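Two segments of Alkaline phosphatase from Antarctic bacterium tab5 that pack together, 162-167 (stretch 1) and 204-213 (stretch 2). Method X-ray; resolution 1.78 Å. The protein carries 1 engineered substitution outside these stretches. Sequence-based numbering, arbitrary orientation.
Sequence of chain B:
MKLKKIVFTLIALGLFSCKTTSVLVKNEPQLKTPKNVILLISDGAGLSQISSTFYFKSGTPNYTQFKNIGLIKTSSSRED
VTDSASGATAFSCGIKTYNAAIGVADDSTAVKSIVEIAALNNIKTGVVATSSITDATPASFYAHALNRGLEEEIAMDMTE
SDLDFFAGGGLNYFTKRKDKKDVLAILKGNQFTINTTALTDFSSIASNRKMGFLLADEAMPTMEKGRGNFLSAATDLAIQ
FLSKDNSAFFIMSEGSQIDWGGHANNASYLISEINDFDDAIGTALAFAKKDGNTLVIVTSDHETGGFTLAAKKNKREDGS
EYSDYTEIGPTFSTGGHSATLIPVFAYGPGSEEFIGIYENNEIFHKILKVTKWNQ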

ATOM      1  N   ASP B 162       5.358 -25.042 -22.755  1.00 36.76           N
ATOM      2  CA  ASP B 162       6.812 -25.118 -22.683  1.00 39.69           C
ATOM      3  C   ASP B 162       7.304 -25.382 -21.255  1.00 30.92           C
ATOM      4  O   ASP B 162       8.504 -25.527 -21.022  1.00 31.04           O
ATOM      5  CB  ASP B 162       7.425 -23.820 -23.217  1.00 49.36           C
ATOM      6  CG  ASP B 162       7.150 -23.607 -24.698  1.00 56.51           C
ATOM      7  OD1 ASP B 162       7.526 -24.495 -25.502  1.00 58.54           O
ATOM      8  OD2 ASP B 162       6.569 -22.553 -25.056  1.00 47.67           O
ATOM      9  N   LEU B 163       6.372 -25.447 -20.307  1.00 24.52           N
ATOM     10  CA  LEU B 163       6.713 -25.648 -18.900  1.00 24.81           C
ATOM     11  C   LEU B 163       7.630 -26.845 -18.684  1.00 24.27           C
ATOM     12  O   LEU B 163       7.441 -27.902 -19.290  1.00 26.31           O
ATOM     13  CB  LEU B 163       5.449 -25.840 -18.069  1.00 26.77           C
ATOM     14  CG  LEU B 163       4.710 -24.580 -17.651  1.00 29.48           C
ATOM     15  CD1 LEU B 163       3.555 -24.961 -16.742  1.00 30.02           C
ATOM     16  CD2 LEU B 163       5.674 -23.634 -16.954  1.00 25.17           C
ATOM     17  N   ASP B 164       8.611 -26.676 -17.805  1.00 18.23           N
ATOM     18  CA  ASP B 164       9.532 -27.748 -17.456  1.00 21.05           C
ATOM     19  C   ASP B 164       9.179 -28.356 -16.106  1.00 26.29           C
ATOM     20  O   ASP B 164       9.548 -29.493 -15.811  1.00 24.13           O
ATOM     21  CB  ASP B 164      10.955 -27.202 -17.407  1.00 23.46           C
ATOM     22  CG  ASP B 164      11.397 -26.619 -18.742  1.00 32.45           C
ATOM     23  OD1 ASP B 164      11.624 -27.395 -19.704  1.00 28.07           O
ATOM     24  OD2 ASP B 164      11.520 -25.379 -18.826  1.00 32.89           O
ATOM     25  N   PHE B 165       8.462 -27.588 -15.288  1.00 22.67           N
ATOM     26  CA  PHE B 165       8.127 -28.006 -13.929  1.00 21.20           C
ATOM     27  C   PHE B 165       6.771 -27.440 -13.511  1.00 19.52           C
ATOM     28  O   PHE B 165       6.456 -26.294 -13.815  1.00 24.09           O
ATOM     29  CB  PHE B 165       9.208 -27.498 -12.966  1.00 23.22           C
ATOM     30  CG  PHE B 165       9.003 -27.908 -11.526  1.00 25.25           C
ATOM     31  CD1 PHE B 165       9.684 -28.995 -10.997  1.00 23.94           C
ATOM     32  CD2 PHE B 165       8.154 -27.189 -10.698  1.00 23.83           C
ATOM     33  CE1 PHE B 165       9.512 -29.364  -9.664  1.00 29.85           C
ATOM     34  CE2 PHE B 165       7.973 -27.553  -9.364  1.00 22.37           C
ATOM     35  CZ  PHE B 165       8.652 -28.639  -8.848  1.00 21.97           C
ATOM     36  N   PHE B 166       5.973 -28.227 -12.798  1.00 17.53           N
ATOM     37  CA  PHE B 166       4.800 -27.654 -12.138  1.00 19.29           C
ATOM     38  C   PHE B 166       4.413 -28.460 -10.912  1.00 24.74           C
ATOM     39  O   PHE B 166       4.769 -29.634 -10.791  1.00 26.49           O
ATOM     40  CB  PHE B 166       3.612 -27.497 -13.106  1.00 17.78           C
ATOM     41  CG  PHE B 166       2.997 -28.806 -13.547  1.00 23.67           C
ATOM     42  CD1 PHE B 166       2.036 -29.435 -12.767  1.00 25.20           C
ATOM     43  CD2 PHE B 166       3.372 -29.394 -14.744  1.00 23.77           C
ATOM     44  CE1 PHE B 166       1.465 -30.638 -13.171  1.00 27.24           C
ATOM     45  CE2 PHE B 166       2.806 -30.592 -15.155  1.00 29.19           C
ATOM     46  CZ  PHE B 166       1.848 -31.214 -14.366  1.00 28.04           C
ATOM     47  N   ALA B 167       3.696 -27.816  -9.999  1.00 18.56           N
ATOM     48  CA  ALA B 167       3.202 -28.481  -8.800  1.00 15.61           C
ATOM     49  C   ALA B 167       1.934 -27.793  -8.329  1.00 27.67           C
ATOM     50  O   ALA B 167       1.904 -26.570  -8.164  1.00 22.56           O
ATOM     51  CB  ALA B 167       4.256 -28.454  -7.706  1.00 19.58           C
ATOM     52  N   SER B 204      15.531 -37.241  -6.071  1.00 47.16           N
ATOM     53  CA  SER B 204      14.494 -38.117  -6.617  1.00 48.13           C
ATOM     54  C   SER B 204      14.128 -37.790  -8.070  1.00 40.30           C
ATOM     55  O   SER B 204      13.741 -38.675  -8.838  1.00 39.61           O
ATOM     56  CB  SER B 204      13.235 -38.044  -5.751  1.00 47.82           C
ATOM     57  OG  SER B 204      13.366 -38.836  -4.582  1.00 51.25           O
ATOM     58  N   ILE B 205      14.246 -36.521  -8.445  1.00 41.77           N
ATOM     59  CA  ILE B 205      13.751 -36.071  -9.746  1.00 37.80           C
ATOM     60  C   ILE B 205      14.841 -35.492 -10.640  1.00 37.29           C
ATOM     61  O   ILE B 205      14.567 -35.066 -11.764  1.00 36.49           O
ATOM     62  CB  ILE B 205      12.646 -35.000  -9.589  1.00 33.42           C
ATOM     63  CG1 ILE B 205      13.185 -33.780  -8.834  1.00 24.80           C
ATOM     64  CG2 ILE B 205      11.438 -35.575  -8.868  1.00 33.80           C
ATOM     65  CD1 ILE B 205      12.267 -32.568  -8.896  1.00 23.32           C
ATOM     66  N   ALA B 206      16.074 -35.486 -10.146  1.00 36.38           N
ATOM     67  CA  ALA B 206      17.149 -34.746 -10.799  1.00 38.15           C
ATOM     68  C   ALA B 206      17.366 -35.129 -12.259  1.00 40.57           C
ATOM     69  O   ALA B 206      17.684 -34.274 -13.084  1.00 44.67           O
ATOM     70  CB  ALA B 206      18.439 -34.893 -10.020  1.00 40.09           C
ATOM     71  N   SER B 207      17.204 -36.409 -12.581  1.00 38.57           N
ATOM     72  CA  SER B 207      17.496 -36.869 -13.939  1.00 35.54           C
ATOM     73  C   SER B 207      16.278 -36.880 -14.864  1.00 38.34           C
ATOM     74  O   SER B 207      16.355 -37.369 -15.989  1.00 46.33           O
ATOM     75  CB  SER B 207      18.176 -38.242 -13.921  1.00 45.47           C
ATOM     76  OG  SER B 207      17.378 -39.195 -13.248  1.00 49.86           O
ATOM     77  N   ASN B 208      15.156 -36.344 -14.399  1.00 28.86           N
ATOM     78  CA  ASN B 208      13.989 -36.212 -15.263  1.00 31.67           C
ATOM     79  C   ASN B 208      14.113 -34.977 -16.154  1.00 32.48           C
ATOM     80  O   ASN B 208      14.673 -33.966 -15.739  1.00 34.92           O
ATOM     81  CB  ASN B 208      12.711 -36.119 -14.433  1.00 32.07           C
ATOM     82  CG  ASN B 208      12.441 -37.372 -13.629  1.00 35.37           C
ATOM     83  OD1 ASN B 208      11.823 -37.315 -12.567  1.00 38.94           O
ATOM     84  ND2 ASN B 208      12.892 -38.511 -14.132  1.00 30.65           N
ATOM     85  N   ARG B 209      13.582 -35.054 -17.373  1.00 31.70           N
ATOM     86  CA  ARG B 209      13.593 -33.904 -18.272  1.00 32.60           C
ATOM     87  C   ARG B 209      12.597 -32.829 -17.812  1.00 31.94           C
ATOM     88  O   ARG B 209      12.913 -31.637 -17.795  1.00 30.53           O
ATOM     89  CB  ARG B 209      13.298 -34.344 -19.708  1.00 37.70           C
ATOM     90  CG  ARG B 209      13.188 -33.204 -20.706  1.00 44.37           C
ATOM     91  CD  ARG B 209      14.394 -32.262 -20.654  1.00 50.55           C
ATOM     92  NE  ARG B 209      14.263 -31.156 -21.607  1.00 52.54           N
ATOM     93  CZ  ARG B 209      13.734 -29.965 -21.322  1.00 49.41           C
ATOM     94  NH1 ARG B 209      13.280 -29.699 -20.098  1.00 32.77           N
ATOM     95  NH2 ARG B 209      13.662 -29.033 -22.269  1.00 43.73           N
ATOM     96  N   LYS B 210      11.392 -33.253 -17.447  1.00 29.26           N
ATOM     97  CA  LYS B 210      10.404 -32.340 -16.883  1.00 23.25           C
ATOM     98  C   LYS B 210       9.706 -33.038 -15.734  1.00 24.91           C
ATOM     99  O   LYS B 210       9.666 -34.261 -15.686  1.00 28.60           O
ATOM    100  CB  LYS B 210       9.353 -31.954 -17.916  1.00 24.44           C
ATOM    101  CG  LYS B 210       9.872 -31.342 -19.198  1.00 27.35           C
ATOM    102  CD  LYS B 210       8.670 -30.995 -20.070  1.00 36.75           C
ATOM    103  CE  LYS B 210       9.007 -30.910 -21.539  1.00 35.77           C
ATOM    104  NZ  LYS B 210       7.757 -31.022 -22.339  1.00 29.48           N
ATOM    105  N   MET B 211       9.119 -32.265 -14.830  1.00 28.32           N
ATOM    106  CA  MET B 211       8.508 -32.854 -13.650  1.00 24.57           C
ATOM    107  C   MET B 211       7.186 -32.186 -13.317  1.00 27.52           C
ATOM    108  O   MET B 211       7.092 -30.960 -13.288  1.00 31.62           O
ATOM    109  CB  MET B 211       9.466 -32.747 -12.464  1.00 28.55           C
ATOM    110  CG  MET B 211       9.017 -33.543 -11.258  1.00 34.16           C
ATOM    111  SD  MET B 211       9.075 -35.300 -11.615  1.00 39.59           S
ATOM    112  CE  MET B 211       7.893 -35.939 -10.430  1.00 39.19           C
ATOM    113  N   GLY B 212       6.165 -32.995 -13.061  1.00 25.26           N
ATOM    114  CA  GLY B 212       4.859 -32.472 -12.696  1.00 25.43           C
ATOM    115  C   GLY B 212       4.319 -33.139 -11.442  1.00 30.21           C
ATOM    116  O   GLY B 212       4.332 -34.367 -11.323  1.00 26.83           O
ATOM    117  N   PHE B 213       3.849 -32.330 -10.495  1.00 27.87           N
ATOM    118  CA  PHE B 213       3.240 -32.847  -9.272  1.00 24.56           C
ATOM    119  C   PHE B 213       1.760 -32.470  -9.227  1.00 29.89           C
ATOM    120  O   PHE B 213       1.414 -31.281  -9.187  1.00 27.57           O
ATOM    121  CB  PHE B 213       3.934 -32.273  -8.033  1.00 30.53           C
ATOM    122  CG  PHE B 213       5.340 -32.771  -7.822  1.00 27.01           C
ATOM    123  CD1 PHE B 213       5.582 -33.918  -7.077  1.00 29.63           C
ATOM    124  CD2 PHE B 213       6.423 -32.068  -8.337  1.00 29.46           C
ATOM    125  CE1 PHE B 213       6.881 -34.370  -6.861  1.00 30.63           C
ATOM    126  CE2 PHE B 213       7.723 -32.514  -8.131  1.00 27.20           C
ATOM    127  CZ  PHE B 213       7.954 -33.666  -7.390  1.00 29.26           C
TER
HETATM  128  O   HOH W   1       6.857 -28.605 -21.679  1.00 28.96           O

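The contact between these two segments of Alkaline phosphatase is a pairing of neighbouring parallel β-strands, fastened by backbone hydrogen bonds, packed with aromatic rings and closed at its N-terminal end by a salt bridge. The strands run at 8° to one another, and the register sets Phe165 beside Met211, Phe166 beside Gly212 and Ala167 beside Phe213.

As is typical of parallel pairing, one residue bonds to two that flank its partner. The N of Met211 donates to the O of Asp164 at 3.0 Å, and the O of Met211 in turn accepts from the N of Phe166, also at 3.0 Å; the ladder then crosses back, with the N of Phe213 donating to the O of Phe166 at 2.9 Å. Alongside these bonds, CA-H groups approach carbonyl oxygens, as where Phe165 CA lies 3.2 Å from Met211 O.

Alternation along the strands sorts the side chains. Phe165, Met211, Ala167 and Phe213 share one face of the sheet, where all four are buried. The rings of Phe165 and Phe213 meet obliquely, with planes at 54° and CE1 of Phe165 3.9 Å from CE2 of Phe213. The Phe165 ring also packs against Met211, its CD1 4.0 Å from Met211 CB, and near the plane of the ring Ile205 CD1 comes to 4.3 Å from Phe165 CE1. The small side chain of Ala167 fits closely beside Phe213, CB to CB at 3.8 Å.

The other face illustrates how glycine can make room for an aromatic neighbour. With chi1 in the p rotamer, Phe166 lays its ring across Gly212, whose CA sits 3.7 Å from the ring centroid and nearly on the ring normal, a CH-π contact. A CB at Gly212 would fall 2.5 Å from Phe166 CZ, a clash; the absence of a side chain is what lets the ring lie over the backbone.

Polar groups finish the contact at its N-terminal end. Arg209, bent at chi2 (p) with chi1 and chi3 t, brings NH1 to 2.9 Å from OD1 of Asp164, a hydrogen-bonded salt bridge in which OD1 meets the guanidinium at its edge. Asp164 is buried, so the opposite charge is well placed to offset its own, while its OD2 is hydrogen-bonded elsewhere in the structure. Beside it, the long aliphatic chain of Lys210 passes Leu163, CD lying 3.4 Å from Leu163 O, and a water bridges the same two residues, 2.6 Å from Leu163 O and 2.7 Å from Lys210 NZ.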